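Cytosol aminopeptidase (Coxiella burnetii, PDB 3IJ3) probably acts as a manganese-dependent aminopeptidase of the M17 family, removing amino acids from the N-termini of peptides. Local coordinates at residues L172-I177 with G464-A469; P42-E47 with S93-S98; G238-P243 with P293-L298; E188-V193 with P229-D234; T164-T169 with A284-L289. All coordinates share one frame; numbering follows the deposited sequence.

Contact 1 (L172-I177 with G464-A469); sequences LIRDLI and GGEAMA
R174 of the long helix 157-178 and E466 meet side by side, their side chains pointing the same way, in a buried salt bridge. The arginine grips side-on, with one nitrogen for each carboxylate oxygen. R174 NE gives a bond of 2.9 Å to E466 OE2 that lies in the guanidinium plane, and R174 NH2 reaches the syn lone pair of E466 OE1, also at 2.9 Å. The two flat groups are twisted 50° against each other, so the first bond meets its oxygen well off the carboxylate plane. The R174 chain, extended from CG to NE, carries the guanidinium out beside the E466 side chain, and its CG rests 3.3 Å from G465 O. E466 starts away from the helix with CG anti to the backbone N (chi1 -174°); the bend at chi2 (59°) then brings the carboxylate back to the arginine. OE2 also accepts the backbone N-H of A467 on its anti lone pair (2.8 Å from A467 N), which helps fix the rotation of the carboxylate. Further bonds from R174 to L135 O and G460 O, and from N454 ND2 to E466 OE1, hold both charged ends.

Beside this polar pair the helix packs closely. I177 CG2 presses on G465 CA at 3.4 Å, tighter than usual for two carbons and possible where the strand offers no side chain. I173 CD1 touches A467 CB at 3.9 Å. The arrangement joins helix 157-178 to the short strand 464-465, which pairs antiparallel with 445-454: helix-on-sheet packing within the α/β catalytic domain of the M17 fold, reinforced by a buried ion pair.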
# COMPACT_ATOMS: atom_id res chain seq x y z
N LEU A 172 1.38 38.37 9.94
CA LEU A 172 0.43 38.30 8.85
C LEU A 172 0.60 36.98 8.09
O LEU A 172 -0.37 36.28 7.79
CB LEU A 172 0.59 39.48 7.89
CG LEU A 172 -0.24 39.45 6.62
CD1 LEU A 172 -1.75 39.46 6.97
CD2 LEU A 172 0.13 40.69 5.74
N ILE A 173 1.85 36.65 7.74
CA ILE A 173 2.16 35.40 7.02
C ILE A 173 1.69 34.19 7.83
O ILE A 173 1.01 33.30 7.29
CB ILE A 173 3.67 35.30 6.70
CG1 ILE A 173 4.04 36.37 5.67
CG2 ILE A 173 4.05 33.92 6.16
CD1 ILE A 173 5.53 36.54 5.44
N ARG A 174 2.03 34.17 9.11
CA ARG A 174 1.62 33.09 9.99
C ARG A 174 0.11 32.99 10.06
O ARG A 174 -0.43 31.89 9.97
CB ARG A 174 2.21 33.26 11.39
CG ARG A 174 3.71 32.99 11.46
CD ARG A 174 4.22 33.33 12.84
NE ARG A 174 5.61 32.94 13.04
CZ ARG A 174 6.25 33.03 14.21
NH1 ARG A 174 5.65 33.56 15.26
NH2 ARG A 174 7.52 32.63 14.32
N ASP A 175 -0.57 34.13 10.20
CA ASP A 175 -2.04 34.16 10.29
C ASP A 175 -2.71 33.62 9.02
O ASP A 175 -3.63 32.80 9.11
CB ASP A 175 -2.59 35.58 10.58
CG ASP A 175 -2.37 36.06 12.02
OD1 ASP A 175 -2.05 35.26 12.92
OD2 ASP A 175 -2.59 37.28 12.27
N LEU A 176 -2.24 34.06 7.85
CA LEU A 176 -2.83 33.61 6.60
C LEU A 176 -2.67 32.10 6.43
O LEU A 176 -3.60 31.40 6.05
CB LEU A 176 -2.23 34.37 5.41
CG LEU A 176 -2.56 35.86 5.36
CD1 LEU A 176 -1.74 36.57 4.22
CD2 LEU A 176 -4.07 36.09 5.17
N ILE A 177 -1.47 31.59 6.69
CA ILE A 177 -1.20 30.15 6.57
C ILE A 177 -2.02 29.35 7.59
O ILE A 177 -2.64 28.34 7.24
CB ILE A 177 0.30 29.84 6.70
CG1 ILE A 177 1.04 30.41 5.49
CG2 ILE A 177 0.57 28.29 6.80
CD1 ILE A 177 2.55 30.47 5.66
N GLY A 464 2.79 25.40 13.28
CA GLY A 464 1.88 26.03 12.32
C GLY A 464 2.63 26.82 11.27
O GLY A 464 3.82 26.58 11.03
N GLY A 465 1.94 27.76 10.63
CA GLY A 465 2.53 28.54 9.53
C GLY A 465 3.77 29.30 9.94
O GLY A 465 3.92 29.72 11.10
N GLU A 466 4.66 29.47 8.99
CA GLU A 466 5.88 30.17 9.26
C GLU A 466 6.44 30.86 8.04
O GLU A 466 6.23 30.41 6.90
CB GLU A 466 6.92 29.19 9.82
CG GLU A 466 8.21 29.82 10.28
CD GLU A 466 7.99 30.85 11.38
OE1 GLU A 466 8.25 30.52 12.54
OE2 GLU A 466 7.52 31.99 11.09
N ALA A 467 7.13 31.98 8.30
CA ALA A 467 7.82 32.74 7.28
C ALA A 467 9.27 32.31 7.18
O ALA A 467 9.98 32.22 8.21
CB ALA A 467 7.76 34.25 7.61
N MET A 468 9.76 32.17 5.97
CA MET A 468 11.13 31.81 5.74
C MET A 468 11.59 32.48 4.47
O MET A 468 10.79 33.01 3.70
CB MET A 468 11.28 30.31 5.72
CG MET A 468 10.33 29.61 4.79
SD MET A 468 10.04 27.89 5.27
CE MET A 468 9.26 28.19 6.86
N ALA A 469 12.91 32.56 4.34
CA ALA A 469 13.58 33.17 3.17
C ALA A 469 13.43 34.68 2.99
O ALA A 469 14.28 35.28 2.33
CB ALA A 469 13.17 32.48 1.87

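Contact 2 (P42-E47 with S93-S98); sequences PMMPDE and SDYEYS
The Y95 ring carries M44 over one face and has P42 O and E47 OE1 at its edge, close to its plane. M44 CG makes a CH-pi contact, 3.9 Å from the centroid of the Y95 ring, while M44 SD lies more obliquely, 4.1 Å from the same centroid, in a Met-aromatic contact. The bend of M44 at chi3 (72°) turns its methyl past the ring toward the backbone of S93. The E47 side chain runs past the tyrosine in the opposite direction, its carboxylate plane 61° from that of the ring. P42 CB adds a looser apolar contact with Y95 CD1.

At the end of the ring the phenol oxygen works both ways. It accepts the backbone N-H of M44 (3.1 Å from M44 N to Y95 OH) and donates to E47 OE1 at 3.0 Å, on the anti side of the carboxylate. Y95 sits in a type I turn from D94 to Y97, in the loop after strand 85-91. The hydroxyl therefore links the end of strand 38-43 to the residues that follow it, and with sulfur and methylene packed on the ring the tyrosine joins this loop to the strand end by polar and apolar chemistry together.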
# COMPACT_ATOMS: atom_id res chain seq x y z
N PRO A 42 21.98 37.74 28.31
CA PRO A 42 22.43 36.45 27.79
C PRO A 42 23.70 35.99 28.51
O PRO A 42 24.52 36.82 28.96
CB PRO A 42 22.71 36.74 26.31
CG PRO A 42 23.11 38.17 26.30
CD PRO A 42 22.25 38.83 27.35
N MET A 43 23.87 34.69 28.61
CA MET A 43 25.00 34.12 29.32
C MET A 43 25.40 32.77 28.75
O MET A 43 24.56 31.97 28.36
CB MET A 43 24.60 33.94 30.80
CG MET A 43 25.69 33.41 31.76
SD MET A 43 27.14 34.45 31.83
CE MET A 43 26.53 36.01 32.47
N MET A 44 26.71 32.54 28.67
CA MET A 44 27.24 31.26 28.25
C MET A 44 27.99 30.69 29.44
O MET A 44 28.44 31.45 30.31
CB MET A 44 28.14 31.38 27.02
CG MET A 44 27.40 31.80 25.77
SD MET A 44 28.37 31.62 24.28
CE MET A 44 28.40 29.83 24.09
N PRO A 45 28.11 29.36 29.51
CA PRO A 45 28.77 28.70 30.62
C PRO A 45 30.14 29.26 30.99
O PRO A 45 30.44 29.44 32.17
CB PRO A 45 28.90 27.26 30.14
CG PRO A 45 27.77 27.07 29.23
CD PRO A 45 27.56 28.38 28.55
N ASP A 46 30.97 29.53 29.98
CA ASP A 46 32.33 30.00 30.24
C ASP A 46 32.42 31.35 30.91
O ASP A 46 33.41 31.62 31.60
CB ASP A 46 33.15 30.03 28.94
CG ASP A 46 33.50 28.63 28.42
OD1 ASP A 46 33.26 27.61 29.11
OD2 ASP A 46 34.05 28.55 27.30
N GLU A 47 31.42 32.19 30.71
CA GLU A 47 31.43 33.54 31.31
C GLU A 47 30.77 33.62 32.67
O GLU A 47 30.93 34.61 33.38
CB GLU A 47 30.77 34.56 30.37
CG GLU A 47 31.65 35.00 29.19
CD GLU A 47 31.90 33.89 28.20
OE1 GLU A 47 30.91 33.33 27.69
OE2 GLU A 47 33.09 33.59 27.93
N SER A 93 23.17 29.66 22.99
CA SER A 93 24.03 28.71 22.23
C SER A 93 25.33 29.40 21.85
O SER A 93 26.40 28.79 21.75
CB SER A 93 23.32 28.25 20.96
OG SER A 93 22.01 27.78 21.22
N ASP A 94 25.20 30.71 21.60
CA ASP A 94 26.32 31.61 21.25
C ASP A 94 25.79 33.06 21.39
O ASP A 94 24.58 33.26 21.37
CB ASP A 94 26.78 31.35 19.81
CG ASP A 94 28.04 32.10 19.46
OD1 ASP A 94 28.81 32.46 20.38
OD2 ASP A 94 28.28 32.31 18.26
N TYR A 95 26.67 34.06 21.55
CA TYR A 95 26.21 35.45 21.69
C TYR A 95 25.63 36.07 20.40
O TYR A 95 25.04 37.15 20.44
CB TYR A 95 27.30 36.34 22.32
CG TYR A 95 27.59 35.98 23.76
CD1 TYR A 95 26.72 36.37 24.79
CD2 TYR A 95 28.73 35.25 24.11
CE1 TYR A 95 27.00 36.02 26.15
CE2 TYR A 95 29.00 34.90 25.44
CZ TYR A 95 28.14 35.29 26.45
OH TYR A 95 28.43 34.95 27.75
N GLU A 96 25.79 35.37 19.26
CA GLU A 96 25.25 35.84 17.97
C GLU A 96 24.12 34.95 17.39
O GLU A 96 23.68 35.18 16.27
CB GLU A 96 26.37 35.96 16.93
CG GLU A 96 27.44 37.01 17.24
CD GLU A 96 28.38 36.62 18.38
OE1 GLU A 96 28.69 37.49 19.22
OE2 GLU A 96 28.79 35.44 18.43
N TYR A 97 23.63 33.96 18.14
CA TYR A 97 22.58 33.05 17.62
C TYR A 97 21.16 33.67 17.56
O TYR A 97 20.42 33.44 16.60
CB TYR A 97 22.58 31.74 18.40
CG TYR A 97 21.54 30.77 17.94
CD1 TYR A 97 21.58 30.26 16.65
CD2 TYR A 97 20.55 30.32 18.80
CE1 TYR A 97 20.62 29.36 16.21
CE2 TYR A 97 19.60 29.41 18.38
CZ TYR A 97 19.64 28.93 17.08
OH TYR A 97 18.70 28.04 16.66
N SER A 98 20.79 34.43 18.58
CA SER A 98 19.49 35.15 18.61
C SER A 98 18.19 34.37 18.87
O SER A 98 17.37 34.85 19.67
CB SER A 98 19.33 36.03 17.35
OG SER A 98 20.42 36.94 17.25

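Contact 3 (G238-P243 with P293-L298); sequences GDIKAP and PVRLRL. With PG4 (tetraethylene glycol), chain O; SO4 (sulfate ion), chain G.
The backbone of 238-243 folds through a type I turn from D239 to A242 and passes close to the start of strand 295-305 at both ends, G238 lying by R295 and A242 by V294. At the second of these places R295 N donates to P243 O in a bond 2.8 Å long. Nearer the start of the loop, a water accepts the D239 N-H and donates to V294 O. An Asx turn, in which D239 OD1 accepts from K241 N at 2.8 Å, braces the turn itself.

R295 carries most of the side-chain contact. With CG anti to the backbone N (chi1 177°) and a bend at chi2 (55°), its chain runs beside the turn: CB lies 3.5 Å from D239 O, and NH1 ends 2.7 Å from G238 O in a hydrogen bond tilted from the guanidinium plane. I240 crosses the arginine obliquely, bringing its CD1 to 3.7 Å from R295 NE. At the end of the turn A242 CB packs on the V294 backbone, 3.6 Å from V294 C, and P243 CD touches P293 O.

Two groups, probably from the crystallisation liquor, bind here. R295 NH2 donates to sulfate O3 at 3.2 Å, an ion that K203 and K236 also hold, while a tetraethylene glycol takes a bond from G238 N to its O3 and a weak one from R295 NH1. The loop connects strand 231-237, antiparallel to 295-305, with strand 244-252, parallel to it; the contact is thus a connection at the end of the central mixed sheet of the catalytic domain, packed over the strand that lies between the two it joins.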
# COMPACT_ATOMS: atom_id res chain seq x y z
N GLY A 238 4.30 52.09 -6.42
CA GLY A 238 5.59 52.71 -6.65
C GLY A 238 5.69 53.57 -7.88
O GLY A 238 4.80 53.59 -8.73
N ASP A 239 6.83 54.27 -7.96
CA ASP A 239 7.13 55.17 -9.06
C ASP A 239 7.25 54.39 -10.36
O ASP A 239 8.03 53.45 -10.44
CB ASP A 239 8.43 55.91 -8.76
CG ASP A 239 8.71 57.06 -9.74
OD1 ASP A 239 8.35 56.97 -10.93
OD2 ASP A 239 9.32 58.05 -9.30
N ILE A 240 6.50 54.80 -11.37
CA ILE A 240 6.51 54.12 -12.67
C ILE A 240 7.88 54.19 -13.37
O ILE A 240 8.15 53.40 -14.26
CB ILE A 240 5.38 54.66 -13.61
CG1 ILE A 240 5.22 53.75 -14.84
CG2 ILE A 240 5.65 56.08 -14.01
CD1 ILE A 240 4.96 52.30 -14.51
N LYS A 241 8.73 55.10 -12.94
CA LYS A 241 10.07 55.25 -13.51
C LYS A 241 11.12 54.35 -12.85
O LYS A 241 12.25 54.23 -13.35
CB LYS A 241 10.54 56.70 -13.36
CG LYS A 241 9.63 57.77 -13.96
CD LYS A 241 9.44 57.60 -15.45
CE LYS A 241 8.83 58.86 -16.07
NZ LYS A 241 8.63 58.74 -17.55
N ALA A 242 10.77 53.73 -11.71
CA ALA A 242 11.72 52.91 -10.95
C ALA A 242 11.85 51.50 -11.53
O ALA A 242 10.99 51.05 -12.27
CB ALA A 242 11.26 52.82 -9.48
N PRO A 243 12.94 50.78 -11.17
CA PRO A 243 13.12 49.42 -11.68
C PRO A 243 11.97 48.54 -11.27
O PRO A 243 11.54 48.61 -10.13
CB PRO A 243 14.41 48.95 -11.00
CG PRO A 243 15.11 50.19 -10.60
CD PRO A 243 14.04 51.18 -10.28
N PRO A 293 12.84 52.00 -3.43
CA PRO A 293 12.65 52.71 -4.70
C PRO A 293 12.56 51.79 -5.92
O PRO A 293 13.47 51.75 -6.78
CB PRO A 293 13.86 53.65 -4.77
CG PRO A 293 14.92 52.90 -4.05
CD PRO A 293 14.24 52.13 -2.97
N VAL A 294 11.46 51.05 -5.97
CA VAL A 294 11.16 50.13 -7.05
C VAL A 294 9.71 50.30 -7.47
O VAL A 294 8.91 50.92 -6.77
CB VAL A 294 11.37 48.65 -6.63
CG1 VAL A 294 12.83 48.41 -6.24
CG2 VAL A 294 10.41 48.22 -5.48
N ARG A 295 9.41 49.78 -8.65
CA ARG A 295 8.05 49.68 -9.17
C ARG A 295 7.66 48.24 -8.86
O ARG A 295 8.09 47.31 -9.54
CB ARG A 295 8.00 50.00 -10.66
CG ARG A 295 6.64 49.85 -11.31
CD ARG A 295 5.53 50.67 -10.63
NE ARG A 295 4.27 50.55 -11.38
CZ ARG A 295 3.13 51.17 -11.09
NH1 ARG A 295 3.02 51.97 -10.02
NH2 ARG A 295 2.07 50.98 -11.89
N LEU A 296 6.85 48.07 -7.82
CA LEU A 296 6.45 46.77 -7.33
C LEU A 296 5.18 46.25 -7.99
O LEU A 296 4.21 47.00 -8.19
CB LEU A 296 6.19 46.85 -5.83
CG LEU A 296 5.61 45.62 -5.11
CD1 LEU A 296 6.63 44.47 -5.14
CD2 LEU A 296 5.22 46.01 -3.68
N ARG A 297 5.20 44.98 -8.33
CA ARG A 297 4.00 44.31 -8.80
C ARG A 297 3.96 42.98 -8.06
O ARG A 297 5.00 42.34 -7.86
CB ARG A 297 4.04 44.09 -10.31
CG ARG A 297 2.83 43.40 -10.84
CD ARG A 297 2.92 43.17 -12.34
NE ARG A 297 1.62 42.89 -12.94
CZ ARG A 297 1.44 42.60 -14.23
NH1 ARG A 297 2.49 42.48 -15.05
NH2 ARG A 297 0.22 42.41 -14.70
N LEU A 298 2.77 42.60 -7.61
CA LEU A 298 2.53 41.33 -6.93
C LEU A 298 1.42 40.58 -7.65
O LEU A 298 0.32 41.12 -7.82
CB LEU A 298 2.14 41.58 -5.47
CG LEU A 298 1.55 40.41 -4.67
CD1 LEU A 298 2.64 39.34 -4.37
CD2 LEU A 298 0.96 40.91 -3.37
O1 PG4 O . -0.58 53.88 -11.06
C1 PG4 O . 0.02 54.00 -9.77
C2 PG4 O . -0.14 52.69 -8.99
O2 PG4 O . 0.65 52.71 -7.80
C3 PG4 O . -0.02 53.30 -6.69
C4 PG4 O . 0.89 53.45 -5.47
O3 PG4 O . 2.15 54.05 -5.80
C5 PG4 O . 2.79 54.62 -4.66
C6 PG4 O . 3.93 55.55 -5.08
O4 PG4 O . 4.92 55.57 -4.05
C7 PG4 O . 6.25 55.85 -4.52
C8 PG4 O . 6.54 57.34 -4.41
O5 PG4 O . 7.52 57.72 -5.39
S SO4 G . 0.97 50.07 -15.31
O1 SO4 G . -0.17 50.22 -14.41
O2 SO4 G . 1.51 51.38 -15.65
O3 SO4 G . 2.01 49.30 -14.65
O4 SO4 G . 0.56 49.39 -16.54
O HOH W 1 8.94 53.54 -6.07

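Contact 4 (E188-V193 with P229-D234); sequences ELAQAV and PPLLID
I233 of strand 231-237 is the centre of a wholly apolar contact with helix 186-200; no hydrogen bond crosses between the two segments. Its two branches divide the work. With CG1 anti to the carbonyl carbon (chi1 -58°), the longer branch runs to the helix backbone, where CD1 settles 3.6 Å from A190 CA and also comes within 4.2 Å of L189 CG. The shorter branch, CG2, meets V193 CG1 at 3.7 Å, the valine and isoleucine reaching toward each other tip to tip. A190 adds its methyl to the same isoleucine, CB lying 4.0 Å from I233 CG1, and its small side chain is consistent with the close approach of I233 CD1 to the main chain. L231, two residues earlier on the same face of the strand, gives a lighter touch: its CD1 is 4.3 Å from A190 CB.

The backbone interactions stay within each element. The helix keeps its regular bonds, such as V193 N to L189 O, while the strand pairs on both sides, L231 and I233 with A302 and I300 of strand 295-305, and L232 and D234 with I207 and K205 of strand 203-208. I206 of the latter strand also packs against A190 and I233, so the helix bears on more than one strand.

The short segments of helix and strand run almost parallel, 7° between their directions and 9.3 Å between their axes at closest approach. Such near-parallel packing of a helix on a sheet through aliphatic side chains is the usual layer packing of an α/β fold, here in the M17 catalytic domain.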
# COMPACT_ATOMS: atom_id res chain seq x y z
N GLU A 188 -11.05 35.45 0.17
CA GLU A 188 -10.46 35.93 1.43
C GLU A 188 -9.00 36.34 1.24
O GLU A 188 -8.52 37.29 1.87
CB GLU A 188 -10.59 34.90 2.55
CG GLU A 188 -12.02 34.66 3.02
CD GLU A 188 -12.83 33.73 2.14
OE1 GLU A 188 -12.28 32.98 1.30
OE2 GLU A 188 -14.07 33.73 2.34
N LEU A 189 -8.30 35.62 0.37
CA LEU A 189 -6.91 35.93 0.06
C LEU A 189 -6.88 37.27 -0.69
O LEU A 189 -6.07 38.16 -0.38
CB LEU A 189 -6.28 34.81 -0.73
CG LEU A 189 -4.79 34.85 -1.00
CD1 LEU A 189 -4.02 35.03 0.34
CD2 LEU A 189 -4.36 33.58 -1.75
N ALA A 190 -7.78 37.44 -1.66
CA ALA A 190 -7.89 38.72 -2.37
C ALA A 190 -8.18 39.87 -1.40
O ALA A 190 -7.58 40.95 -1.51
CB ALA A 190 -8.97 38.65 -3.47
N GLN A 191 -9.10 39.63 -0.44
CA GLN A 191 -9.41 40.65 0.55
C GLN A 191 -8.19 41.02 1.41
O GLN A 191 -7.97 42.20 1.73
CB GLN A 191 -10.59 40.20 1.43
CG GLN A 191 -10.98 41.24 2.48
CD GLN A 191 -11.30 42.62 1.86
OE1 GLN A 191 -10.67 43.64 2.20
NE2 GLN A 191 -12.22 42.63 0.89
N ALA A 192 -7.40 40.01 1.79
CA ALA A 192 -6.21 40.27 2.59
C ALA A 192 -5.24 41.18 1.81
O ALA A 192 -4.64 42.11 2.36
CB ALA A 192 -5.52 38.93 2.98
N VAL A 193 -5.08 40.90 0.52
CA VAL A 193 -4.21 41.72 -0.33
C VAL A 193 -4.74 43.15 -0.40
O VAL A 193 -3.96 44.11 -0.30
CB VAL A 193 -4.02 41.13 -1.75
CG1 VAL A 193 -3.16 42.07 -2.60
CG2 VAL A 193 -3.36 39.68 -1.70
N PRO A 229 -14.69 30.04 -6.68
CA PRO A 229 -14.03 30.18 -7.97
C PRO A 229 -12.63 30.77 -7.95
O PRO A 229 -12.30 31.54 -7.04
CB PRO A 229 -14.99 31.05 -8.79
CG PRO A 229 -16.01 31.54 -7.89
CD PRO A 229 -15.95 30.80 -6.60
N PRO A 230 -11.83 30.44 -8.98
CA PRO A 230 -10.46 30.92 -9.06
C PRO A 230 -10.35 32.37 -9.49
O PRO A 230 -11.26 32.91 -10.14
CB PRO A 230 -9.86 30.00 -10.12
CG PRO A 230 -10.98 29.73 -11.05
CD PRO A 230 -12.18 29.58 -10.13
N LEU A 231 -9.22 32.97 -9.16
CA LEU A 231 -8.96 34.36 -9.54
C LEU A 231 -7.47 34.65 -9.56
O LEU A 231 -6.67 33.83 -9.11
CB LEU A 231 -9.71 35.30 -8.61
CG LEU A 231 -9.47 35.18 -7.11
CD1 LEU A 231 -8.25 36.02 -6.79
CD2 LEU A 231 -10.62 35.66 -6.25
N LEU A 232 -7.12 35.79 -10.14
CA LEU A 232 -5.75 36.27 -10.15
C LEU A 232 -5.75 37.64 -9.50
O LEU A 232 -6.54 38.52 -9.87
CB LEU A 232 -5.19 36.36 -11.57
CG LEU A 232 -3.81 36.99 -11.72
CD1 LEU A 232 -2.71 36.14 -11.04
CD2 LEU A 232 -3.50 37.19 -13.18
N ILE A 233 -4.91 37.80 -8.50
CA ILE A 233 -4.73 39.08 -7.79
C ILE A 233 -3.49 39.76 -8.39
O ILE A 233 -2.44 39.14 -8.45
CB ILE A 233 -4.48 38.82 -6.29
CG1 ILE A 233 -5.64 38.05 -5.69
CG2 ILE A 233 -4.25 40.16 -5.52
CD1 ILE A 233 -5.26 37.29 -4.41
N ASP A 234 -3.61 41.05 -8.74
CA ASP A 234 -2.54 41.83 -9.39
C ASP A 234 -2.44 43.19 -8.71
O ASP A 234 -3.31 44.04 -8.90
CB ASP A 234 -2.88 41.96 -10.88
CG ASP A 234 -1.77 42.61 -11.74
OD1 ASP A 234 -0.73 43.02 -11.21
OD2 ASP A 234 -1.97 42.70 -12.99

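Contact 5 (T164-T169 with A284-L289); sequences TDWLTT and ARMIML
M286 crosses the W166 indole at about a right angle and lays its end over one face of it. The methyl, CE, stands 3.8 Å from the centroid of the five-membered ring as a CH-pi contact, and SD is 4.1 Å from the centroid of the six-membered ring, a Met-aromatic contact. Bends at chi2 (-66°) and chi3 (-49°) fold the methionine so that sulfur and methyl both lie on the ring. The sulfur also comes 3.5 Å from T169 OG1.

These side chains fill the interface of two nearly antiparallel helices, 157-178 and 275-289, whose short segments cross at 156° with axes 10.1 Å apart; F474 of helix 470-481 packs on M286 as well.

Toward the more open side R285 extends to the facing helix, at about a right angle to T168 and sliding past T169 in the opposite direction. Its NH1 donates to both hydroxyls, 2.7 Å to T168 OG1 in the guanidinium plane and 2.9 Å to T169 OG1 slightly tilted from it. Each threonine in turn donates from OG1 back to its own helix, T168 to T164 O and T169 to D165 O, which leaves the oxygens well placed to accept from the arginine. A water bridges T168 OG1 and R285 NH2. L289 CD1 lies over one face of the guanidinium, offset toward its rim, while L289 CB approaches D165 OD2 at 3.7 Å, a carboxylate oxygen already paired with K161.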
# COMPACT_ATOMS: atom_id res chain seq x y z
N THR A 164 9.02 46.32 14.35
CA THR A 164 7.56 46.29 14.21
C THR A 164 7.15 45.87 12.80
O THR A 164 6.27 45.02 12.64
CB THR A 164 6.92 47.65 14.55
OG1 THR A 164 7.25 48.01 15.89
CG2 THR A 164 5.39 47.57 14.42
N ASP A 165 7.81 46.45 11.80
CA ASP A 165 7.54 46.15 10.39
C ASP A 165 7.72 44.63 10.17
O ASP A 165 6.85 43.97 9.57
CB ASP A 165 8.49 46.90 9.43
CG ASP A 165 8.14 48.39 9.25
OD1 ASP A 165 7.10 48.84 9.76
OD2 ASP A 165 8.92 49.10 8.58
N TRP A 166 8.83 44.07 10.66
CA TRP A 166 9.05 42.64 10.50
C TRP A 166 8.07 41.77 11.28
O TRP A 166 7.58 40.78 10.75
CB TRP A 166 10.49 42.21 10.83
CG TRP A 166 11.42 42.35 9.68
CD1 TRP A 166 12.48 43.19 9.58
CD2 TRP A 166 11.34 41.63 8.44
NE1 TRP A 166 13.08 43.04 8.35
CE2 TRP A 166 12.40 42.08 7.64
CE3 TRP A 166 10.48 40.65 7.94
CZ2 TRP A 166 12.62 41.59 6.35
CZ3 TRP A 166 10.69 40.16 6.67
CH2 TRP A 166 11.76 40.63 5.89
N LEU A 167 7.80 42.13 12.53
CA LEU A 167 6.93 41.34 13.38
C LEU A 167 5.52 41.29 12.81
O LEU A 167 4.93 40.21 12.69
CB LEU A 167 6.89 41.90 14.80
CG LEU A 167 5.96 41.13 15.75
CD1 LEU A 167 6.75 40.36 16.74
CD2 LEU A 167 5.08 42.11 16.51
N THR A 168 4.99 42.46 12.44
CA THR A 168 3.64 42.53 11.89
C THR A 168 3.53 41.78 10.57
O THR A 168 2.53 41.13 10.30
CB THR A 168 3.12 43.96 11.77
OG1 THR A 168 3.95 44.72 10.86
CG2 THR A 168 3.06 44.63 13.17
N THR A 169 4.59 41.83 9.77
CA THR A 169 4.59 41.14 8.47
C THR A 169 4.67 39.61 8.69
O THR A 169 3.96 38.85 8.04
CB THR A 169 5.76 41.62 7.61
OG1 THR A 169 5.60 43.03 7.33
CG2 THR A 169 5.84 40.82 6.32
N ALA A 284 6.04 41.99 -0.33
CA ALA A 284 5.47 43.22 -0.89
C ALA A 284 5.23 44.25 0.22
O ALA A 284 5.54 45.43 0.07
CB ALA A 284 4.13 42.91 -1.60
N ARG A 285 4.63 43.80 1.32
CA ARG A 285 4.37 44.69 2.46
C ARG A 285 5.64 45.33 3.01
O ARG A 285 5.66 46.54 3.28
CB ARG A 285 3.57 43.95 3.53
CG ARG A 285 3.18 44.86 4.69
CD ARG A 285 2.19 44.16 5.59
NE ARG A 285 1.72 45.08 6.61
CZ ARG A 285 2.26 45.23 7.82
NH1 ARG A 285 3.29 44.50 8.21
NH2 ARG A 285 1.74 46.13 8.65
N MET A 286 6.73 44.55 3.15
CA MET A 286 8.00 45.12 3.63
C MET A 286 8.56 46.15 2.66
O MET A 286 9.06 47.21 3.07
CB MET A 286 9.03 44.02 3.93
CG MET A 286 8.71 43.19 5.15
SD MET A 286 8.80 44.16 6.66
CE MET A 286 10.36 44.94 6.43
N ILE A 287 8.47 45.86 1.37
CA ILE A 287 8.93 46.78 0.34
C ILE A 287 8.20 48.12 0.47
O ILE A 287 8.82 49.18 0.41
CB ILE A 287 8.73 46.16 -1.05
CG1 ILE A 287 9.72 45.02 -1.28
CG2 ILE A 287 8.87 47.22 -2.15
CD1 ILE A 287 9.41 44.20 -2.57
N MET A 288 6.89 48.06 0.69
CA MET A 288 6.06 49.28 0.81
C MET A 288 6.28 50.01 2.15
O MET A 288 6.37 51.25 2.19
CB MET A 288 4.57 48.94 0.55
CG MET A 288 4.32 48.50 -0.92
SD MET A 288 2.59 48.17 -1.35
CE MET A 288 2.24 46.61 -0.48
N LEU A 289 6.39 49.25 3.23
CA LEU A 289 6.66 49.82 4.55
C LEU A 289 7.98 50.58 4.59
O LEU A 289 8.09 51.62 5.25
CB LEU A 289 6.69 48.72 5.63
CG LEU A 289 5.35 48.21 6.14
CD1 LEU A 289 5.51 46.93 6.93
CD2 LEU A 289 4.66 49.31 6.97
O HOH W 2 2.75 47.63 11.05

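Four of the five contacts belong to one connected body, and contact 2 stands apart in the N-terminal domain, about 28 Å from contact 1 between centres. Contacts 1 and 5 share helix 157-178 and lie about 13 Å apart between centres, with L172 packed on R285. L176 touches A192 and so ties contact 1 to contact 4. Contact 3 meets contact 4 through a salt bridge, R297 NH2 to D234 OD2 at 2.8 Å, and meets contact 5 where L296 and V294 pack on I287. The lithium ion, bound by K250, D255, D273 and E334, probably the M17 metal site, lies about 12 Å from the L189 side chain (contact 4) and about 13 Å from that of I177 (contact 1).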